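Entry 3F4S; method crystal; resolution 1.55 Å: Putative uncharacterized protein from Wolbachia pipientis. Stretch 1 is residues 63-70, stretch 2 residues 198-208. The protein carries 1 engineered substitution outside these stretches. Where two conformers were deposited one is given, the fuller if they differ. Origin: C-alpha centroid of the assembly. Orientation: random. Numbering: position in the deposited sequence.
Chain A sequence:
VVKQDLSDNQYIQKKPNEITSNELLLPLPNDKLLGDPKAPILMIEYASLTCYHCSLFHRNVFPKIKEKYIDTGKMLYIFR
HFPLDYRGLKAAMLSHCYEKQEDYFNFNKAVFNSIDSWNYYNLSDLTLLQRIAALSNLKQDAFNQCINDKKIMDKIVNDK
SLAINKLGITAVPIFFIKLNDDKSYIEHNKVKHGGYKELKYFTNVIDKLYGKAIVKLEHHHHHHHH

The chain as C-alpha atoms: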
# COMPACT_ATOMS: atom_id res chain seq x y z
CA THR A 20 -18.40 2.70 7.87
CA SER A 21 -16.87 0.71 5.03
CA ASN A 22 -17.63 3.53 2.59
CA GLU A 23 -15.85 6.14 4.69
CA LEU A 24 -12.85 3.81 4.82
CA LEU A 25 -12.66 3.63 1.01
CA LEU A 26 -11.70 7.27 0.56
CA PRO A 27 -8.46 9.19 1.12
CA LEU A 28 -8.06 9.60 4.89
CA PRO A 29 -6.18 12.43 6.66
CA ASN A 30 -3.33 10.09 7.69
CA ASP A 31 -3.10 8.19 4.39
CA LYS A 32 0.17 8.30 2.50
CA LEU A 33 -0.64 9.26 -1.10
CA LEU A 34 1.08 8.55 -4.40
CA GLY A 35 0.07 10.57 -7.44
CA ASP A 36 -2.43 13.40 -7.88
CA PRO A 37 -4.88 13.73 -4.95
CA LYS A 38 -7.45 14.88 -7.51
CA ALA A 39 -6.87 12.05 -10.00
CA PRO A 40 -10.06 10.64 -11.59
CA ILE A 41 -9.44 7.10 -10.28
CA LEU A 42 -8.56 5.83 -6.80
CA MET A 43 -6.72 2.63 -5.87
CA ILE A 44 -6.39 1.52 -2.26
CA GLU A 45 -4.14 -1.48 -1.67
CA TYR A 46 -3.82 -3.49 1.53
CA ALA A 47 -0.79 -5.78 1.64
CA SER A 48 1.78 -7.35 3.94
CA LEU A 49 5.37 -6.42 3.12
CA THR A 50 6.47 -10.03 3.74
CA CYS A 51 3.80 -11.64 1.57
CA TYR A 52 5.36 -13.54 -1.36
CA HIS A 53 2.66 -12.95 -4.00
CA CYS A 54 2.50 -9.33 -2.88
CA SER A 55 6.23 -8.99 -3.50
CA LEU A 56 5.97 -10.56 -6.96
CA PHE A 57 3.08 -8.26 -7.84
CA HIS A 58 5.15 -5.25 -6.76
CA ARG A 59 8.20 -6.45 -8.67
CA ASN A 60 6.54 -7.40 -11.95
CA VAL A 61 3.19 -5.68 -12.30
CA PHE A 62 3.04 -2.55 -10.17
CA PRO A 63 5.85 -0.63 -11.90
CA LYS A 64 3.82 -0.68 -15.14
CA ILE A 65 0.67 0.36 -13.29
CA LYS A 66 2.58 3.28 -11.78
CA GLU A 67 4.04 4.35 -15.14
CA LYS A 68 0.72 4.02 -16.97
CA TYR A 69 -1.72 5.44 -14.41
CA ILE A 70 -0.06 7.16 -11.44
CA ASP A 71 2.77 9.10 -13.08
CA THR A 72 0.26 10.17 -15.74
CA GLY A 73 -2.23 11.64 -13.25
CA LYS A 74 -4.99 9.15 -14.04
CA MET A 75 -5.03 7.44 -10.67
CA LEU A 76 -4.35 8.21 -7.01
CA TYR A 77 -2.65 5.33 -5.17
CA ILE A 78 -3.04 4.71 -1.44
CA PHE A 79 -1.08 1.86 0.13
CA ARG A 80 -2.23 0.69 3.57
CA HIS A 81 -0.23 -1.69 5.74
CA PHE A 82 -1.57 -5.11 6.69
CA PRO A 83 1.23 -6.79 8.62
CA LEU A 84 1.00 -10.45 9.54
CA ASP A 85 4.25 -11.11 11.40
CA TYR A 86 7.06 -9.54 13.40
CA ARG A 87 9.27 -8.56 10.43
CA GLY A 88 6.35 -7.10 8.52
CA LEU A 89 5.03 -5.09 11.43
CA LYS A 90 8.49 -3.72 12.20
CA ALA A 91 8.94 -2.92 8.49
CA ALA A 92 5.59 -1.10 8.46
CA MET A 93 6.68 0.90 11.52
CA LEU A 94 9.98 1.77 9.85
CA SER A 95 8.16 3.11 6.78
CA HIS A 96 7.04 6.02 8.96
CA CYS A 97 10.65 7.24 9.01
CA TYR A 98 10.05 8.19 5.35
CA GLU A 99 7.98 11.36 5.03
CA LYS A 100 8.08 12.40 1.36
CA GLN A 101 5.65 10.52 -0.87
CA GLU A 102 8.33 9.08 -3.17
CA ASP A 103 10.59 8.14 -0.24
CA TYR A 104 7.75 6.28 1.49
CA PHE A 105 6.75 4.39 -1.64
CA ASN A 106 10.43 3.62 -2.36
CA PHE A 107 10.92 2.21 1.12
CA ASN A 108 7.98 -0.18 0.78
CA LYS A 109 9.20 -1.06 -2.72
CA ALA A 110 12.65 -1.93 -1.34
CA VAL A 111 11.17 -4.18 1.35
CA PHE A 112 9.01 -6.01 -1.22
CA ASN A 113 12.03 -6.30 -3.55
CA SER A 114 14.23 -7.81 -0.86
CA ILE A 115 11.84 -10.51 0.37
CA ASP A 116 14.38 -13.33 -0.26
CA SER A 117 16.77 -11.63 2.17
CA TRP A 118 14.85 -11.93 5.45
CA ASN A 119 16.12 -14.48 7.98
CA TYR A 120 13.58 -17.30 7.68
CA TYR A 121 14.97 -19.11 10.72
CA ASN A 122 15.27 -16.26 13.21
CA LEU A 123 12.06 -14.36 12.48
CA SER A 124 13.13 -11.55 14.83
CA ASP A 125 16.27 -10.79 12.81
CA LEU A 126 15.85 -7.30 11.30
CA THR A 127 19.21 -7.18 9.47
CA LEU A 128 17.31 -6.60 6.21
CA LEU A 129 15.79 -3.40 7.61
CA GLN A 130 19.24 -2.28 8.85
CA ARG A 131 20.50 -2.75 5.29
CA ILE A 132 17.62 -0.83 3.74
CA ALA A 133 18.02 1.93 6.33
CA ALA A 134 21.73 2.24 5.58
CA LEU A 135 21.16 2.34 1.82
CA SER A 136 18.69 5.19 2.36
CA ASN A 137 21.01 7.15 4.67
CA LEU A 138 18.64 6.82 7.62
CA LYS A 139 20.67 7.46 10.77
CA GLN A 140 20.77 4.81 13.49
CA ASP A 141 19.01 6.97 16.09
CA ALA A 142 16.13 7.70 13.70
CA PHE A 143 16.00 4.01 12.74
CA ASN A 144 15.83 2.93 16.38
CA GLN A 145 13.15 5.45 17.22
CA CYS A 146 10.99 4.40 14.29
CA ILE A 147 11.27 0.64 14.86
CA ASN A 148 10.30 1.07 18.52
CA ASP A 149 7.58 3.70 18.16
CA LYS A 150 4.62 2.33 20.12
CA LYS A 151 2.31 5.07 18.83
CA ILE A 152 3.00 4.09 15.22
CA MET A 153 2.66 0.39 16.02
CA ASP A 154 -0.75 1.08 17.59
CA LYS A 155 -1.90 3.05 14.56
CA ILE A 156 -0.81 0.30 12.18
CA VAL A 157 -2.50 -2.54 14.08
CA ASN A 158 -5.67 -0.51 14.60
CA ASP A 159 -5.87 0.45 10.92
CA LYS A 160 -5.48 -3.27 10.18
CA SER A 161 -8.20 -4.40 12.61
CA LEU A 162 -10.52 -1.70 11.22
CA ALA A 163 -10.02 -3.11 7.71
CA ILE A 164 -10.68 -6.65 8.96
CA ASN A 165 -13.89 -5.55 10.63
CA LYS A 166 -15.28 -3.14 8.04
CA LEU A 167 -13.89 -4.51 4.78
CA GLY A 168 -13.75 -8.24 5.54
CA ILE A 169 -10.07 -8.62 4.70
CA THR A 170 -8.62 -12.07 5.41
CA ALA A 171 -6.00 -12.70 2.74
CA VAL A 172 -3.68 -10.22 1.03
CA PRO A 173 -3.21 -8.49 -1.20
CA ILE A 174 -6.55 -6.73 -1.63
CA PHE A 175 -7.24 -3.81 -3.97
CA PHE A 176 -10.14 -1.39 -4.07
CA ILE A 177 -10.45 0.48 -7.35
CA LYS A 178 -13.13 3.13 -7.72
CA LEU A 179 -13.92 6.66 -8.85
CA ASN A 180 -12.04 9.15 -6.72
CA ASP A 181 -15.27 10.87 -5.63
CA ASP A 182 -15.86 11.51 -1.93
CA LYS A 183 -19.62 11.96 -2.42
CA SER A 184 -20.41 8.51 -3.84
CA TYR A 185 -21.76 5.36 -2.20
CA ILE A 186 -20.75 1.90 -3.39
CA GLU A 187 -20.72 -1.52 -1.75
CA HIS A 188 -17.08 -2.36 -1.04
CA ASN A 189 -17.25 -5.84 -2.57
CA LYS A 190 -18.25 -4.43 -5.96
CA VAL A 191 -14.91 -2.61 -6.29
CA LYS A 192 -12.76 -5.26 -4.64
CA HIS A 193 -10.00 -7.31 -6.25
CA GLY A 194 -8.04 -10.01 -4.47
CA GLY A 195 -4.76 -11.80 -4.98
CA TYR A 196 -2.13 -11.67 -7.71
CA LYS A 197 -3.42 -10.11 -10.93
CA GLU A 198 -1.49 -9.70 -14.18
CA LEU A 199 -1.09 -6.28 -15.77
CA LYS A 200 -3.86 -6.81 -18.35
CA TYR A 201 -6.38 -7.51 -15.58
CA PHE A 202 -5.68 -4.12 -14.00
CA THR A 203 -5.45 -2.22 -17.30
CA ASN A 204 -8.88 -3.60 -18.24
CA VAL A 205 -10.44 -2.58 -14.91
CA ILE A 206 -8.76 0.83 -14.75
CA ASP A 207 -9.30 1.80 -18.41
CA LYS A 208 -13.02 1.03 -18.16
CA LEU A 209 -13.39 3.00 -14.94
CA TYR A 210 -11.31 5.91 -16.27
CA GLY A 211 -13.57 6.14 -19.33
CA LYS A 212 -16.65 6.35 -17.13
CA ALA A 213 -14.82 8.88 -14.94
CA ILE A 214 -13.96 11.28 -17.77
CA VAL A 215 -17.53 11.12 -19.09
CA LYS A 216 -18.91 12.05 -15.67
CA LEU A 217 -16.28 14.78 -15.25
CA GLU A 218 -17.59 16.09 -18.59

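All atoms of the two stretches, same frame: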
# COMPACT_ATOMS: atom_id res chain seq x y z
N PRO A 63 5.11 -1.71 -11.23
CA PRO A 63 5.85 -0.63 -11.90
C PRO A 63 5.14 -0.14 -13.17
O PRO A 63 5.14 1.06 -13.44
CB PRO A 63 7.20 -1.29 -12.24
CG PRO A 63 7.35 -2.36 -11.17
CD PRO A 63 5.97 -2.87 -10.93
N LYS A 64 4.53 -1.05 -13.91
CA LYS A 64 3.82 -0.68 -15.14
C LYS A 64 2.52 0.05 -14.83
O LYS A 64 2.11 0.95 -15.56
CB LYS A 64 3.54 -1.91 -16.01
CG LYS A 64 4.75 -2.42 -16.79
N ILE A 65 1.85 -0.35 -13.75
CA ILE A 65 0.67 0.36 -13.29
C ILE A 65 1.04 1.80 -12.92
O ILE A 65 0.34 2.75 -13.29
CB ILE A 65 -0.00 -0.35 -12.09
CG1 ILE A 65 -0.62 -1.69 -12.53
CG2 ILE A 65 -1.06 0.54 -11.45
CD1 ILE A 65 -1.22 -2.48 -11.40
N LYS A 66 2.14 1.96 -12.20
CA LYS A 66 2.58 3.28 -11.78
C LYS A 66 2.93 4.16 -12.98
O LYS A 66 2.53 5.33 -13.04
CB LYS A 66 3.78 3.18 -10.83
CG LYS A 66 4.27 4.53 -10.33
CD LYS A 66 5.44 4.37 -9.37
CE LYS A 66 5.87 5.71 -8.78
NZ LYS A 66 6.56 6.59 -9.77
N GLU A 67 3.66 3.60 -13.94
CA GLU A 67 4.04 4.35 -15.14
C GLU A 67 2.82 4.74 -15.97
O GLU A 67 2.72 5.86 -16.47
CB GLU A 67 5.02 3.56 -16.00
CG GLU A 67 5.43 4.28 -17.28
CD GLU A 67 6.21 3.41 -18.25
OE1 GLU A 67 6.41 2.22 -17.95
OE2 GLU A 67 6.64 3.93 -19.31
N LYS A 68 1.88 3.81 -16.12
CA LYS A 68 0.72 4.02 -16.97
C LYS A 68 -0.35 4.92 -16.35
O LYS A 68 -0.99 5.71 -17.06
CB LYS A 68 0.11 2.66 -17.33
CG LYS A 68 -0.86 2.67 -18.50
CD LYS A 68 -1.30 1.25 -18.83
CE LYS A 68 -2.30 1.21 -19.97
NZ LYS A 68 -1.68 1.52 -21.28
N TYR A 69 -0.55 4.82 -15.04
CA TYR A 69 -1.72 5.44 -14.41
C TYR A 69 -1.44 6.46 -13.31
O TYR A 69 -2.22 7.38 -13.11
CB TYR A 69 -2.66 4.36 -13.86
CG TYR A 69 -3.21 3.45 -14.92
CD1 TYR A 69 -4.12 3.92 -15.87
CD2 TYR A 69 -2.83 2.12 -14.99
CE1 TYR A 69 -4.63 3.09 -16.84
CE2 TYR A 69 -3.33 1.28 -15.96
CZ TYR A 69 -4.22 1.77 -16.88
OH TYR A 69 -4.72 0.93 -17.85
N ILE A 70 -0.34 6.29 -12.58
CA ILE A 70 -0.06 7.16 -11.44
C ILE A 70 0.80 8.36 -11.85
O ILE A 70 0.49 9.51 -11.54
CB ILE A 70 0.61 6.37 -10.29
CG1 ILE A 70 -0.26 5.17 -9.89
CG2 ILE A 70 0.88 7.29 -9.11
CD1 ILE A 70 0.38 4.23 -8.88
N GLU A 198 -2.43 -10.13 -13.15
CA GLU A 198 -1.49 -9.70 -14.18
C GLU A 198 -1.83 -8.28 -14.62
O GLU A 198 -2.93 -7.78 -14.35
CB GLU A 198 -1.55 -10.63 -15.39
CG GLU A 198 -2.89 -10.59 -16.12
CD GLU A 198 -2.94 -11.50 -17.33
OE1 GLU A 198 -2.00 -12.30 -17.52
OE2 GLU A 198 -3.93 -11.42 -18.08
N LEU A 199 -0.89 -7.65 -15.31
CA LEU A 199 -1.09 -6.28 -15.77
C LEU A 199 -2.40 -6.09 -16.54
O LEU A 199 -3.16 -5.15 -16.27
CB LEU A 199 0.10 -5.82 -16.61
CG LEU A 199 0.07 -4.37 -17.11
CD1 LEU A 199 -0.03 -3.39 -15.95
CD2 LEU A 199 1.31 -4.09 -17.94
N LYS A 200 -2.68 -6.98 -17.49
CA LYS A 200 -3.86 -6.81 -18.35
C LYS A 200 -5.17 -6.79 -17.55
O LYS A 200 -6.13 -6.12 -17.93
CB LYS A 200 -3.90 -7.89 -19.44
CG LYS A 200 -4.99 -7.67 -20.47
N TYR A 201 -5.21 -7.53 -16.45
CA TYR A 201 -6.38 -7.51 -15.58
C TYR A 201 -6.62 -6.10 -15.05
O TYR A 201 -7.73 -5.57 -15.12
CB TYR A 201 -6.22 -8.48 -14.41
CG TYR A 201 -7.36 -8.44 -13.42
CD1 TYR A 201 -8.45 -9.30 -13.55
CD2 TYR A 201 -7.37 -7.54 -12.36
CE1 TYR A 201 -9.49 -9.28 -12.64
CE2 TYR A 201 -8.41 -7.51 -11.45
CZ TYR A 201 -9.47 -8.37 -11.60
OH TYR A 201 -10.52 -8.36 -10.70
N PHE A 202 -5.57 -5.48 -14.52
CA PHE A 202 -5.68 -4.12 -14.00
C PHE A 202 -5.90 -3.06 -15.09
O PHE A 202 -6.67 -2.11 -14.88
CB PHE A 202 -4.47 -3.76 -13.14
CG PHE A 202 -4.51 -4.36 -11.77
CD1 PHE A 202 -5.44 -3.92 -10.83
CD2 PHE A 202 -3.63 -5.37 -11.41
CE1 PHE A 202 -5.48 -4.47 -9.56
CE2 PHE A 202 -3.67 -5.92 -10.14
CZ PHE A 202 -4.59 -5.47 -9.21
N THR A 203 -5.25 -3.21 -16.24
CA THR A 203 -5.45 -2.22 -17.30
C THR A 203 -6.91 -2.25 -17.77
O THR A 203 -7.49 -1.21 -18.05
CB THR A 203 -4.49 -2.40 -18.50
OG1 THR A 203 -4.68 -3.69 -19.09
CG2 THR A 203 -3.05 -2.25 -18.06
N ASN A 204 -7.49 -3.44 -17.85
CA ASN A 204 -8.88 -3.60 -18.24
C ASN A 204 -9.82 -2.90 -17.26
O ASN A 204 -10.70 -2.13 -17.65
CB ASN A 204 -9.24 -5.08 -18.34
CG ASN A 204 -10.69 -5.31 -18.72
OD1 ASN A 204 -11.44 -5.94 -17.98
ND2 ASN A 204 -11.09 -4.79 -19.87
N VAL A 205 -9.63 -3.17 -15.97
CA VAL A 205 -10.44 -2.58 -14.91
C VAL A 205 -10.28 -1.06 -14.88
O VAL A 205 -11.27 -0.32 -14.87
CB VAL A 205 -10.06 -3.16 -13.52
CG1 VAL A 205 -10.65 -2.31 -12.40
CG2 VAL A 205 -10.51 -4.61 -13.40
N ILE A 206 -9.04 -0.60 -14.90
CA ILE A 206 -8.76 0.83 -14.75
C ILE A 206 -9.18 1.64 -15.98
O ILE A 206 -9.78 2.71 -15.86
CB ILE A 206 -7.29 1.08 -14.39
CG1 ILE A 206 -6.99 0.52 -13.00
CG2 ILE A 206 -6.98 2.56 -14.43
CD1 ILE A 206 -5.51 0.42 -12.67
N ASP A 207 -8.88 1.12 -17.17
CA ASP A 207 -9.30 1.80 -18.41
C ASP A 207 -10.80 2.01 -18.46
O ASP A 207 -11.27 3.10 -18.79
CB ASP A 207 -8.85 1.01 -19.64
CG ASP A 207 -7.38 1.19 -19.94
OD1 ASP A 207 -6.72 2.01 -19.26
OD2 ASP A 207 -6.88 0.52 -20.87
N LYS A 208 -11.56 0.97 -18.13
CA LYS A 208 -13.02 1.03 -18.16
C LYS A 208 -13.55 2.06 -17.17
O LYS A 208 -14.46 2.84 -17.49
CB LYS A 208 -13.61 -0.35 -17.84
O HOH W 1 -4.60 0.49 -22.19

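The two stretches form helices that run in nearly the same direction, their axes inclined by 23° and approaching to 10.5 Å. This spacing leaves room for interdigitated side chains, and the contact buries 399 Å² in total.

Tyr 69 contributes the largest share. Its CA-to-CB bond points toward the second helix, and with chi1 in the m well the ring lies against Ile 206, whose CG2 sits 3.6 Å from the centroid of the Tyr 69 ring, 20° off its normal, a CH-pi contact over one face. The ring thus offers an apolar surface to a branched aliphatic side chain, while its hydroxyl reaches the polar margin: Tyr 69 OH donates a hydrogen bond of 2.7 Å to Asp 207 OD1. Thr 203 packs near the ring edge, its CB 3.4 Å from Tyr 69 OH.

Toward the N-terminal ends the contact is apolar. Ile 65 extends its side chain to place CG1 3.9 Å from Leu 199 CD1 and CD1 3.8 Å from Phe 202 CD2, and the CB of Lys 64 lies 3.7 Å from Leu 199 CD2. At the exposed margin, a water donates to Asp 207 OD2 (2.6 Å from its O) and accepts a weak hydrogen bond from Lys 68 NZ (3.2 Å from the same O), bridging the helices.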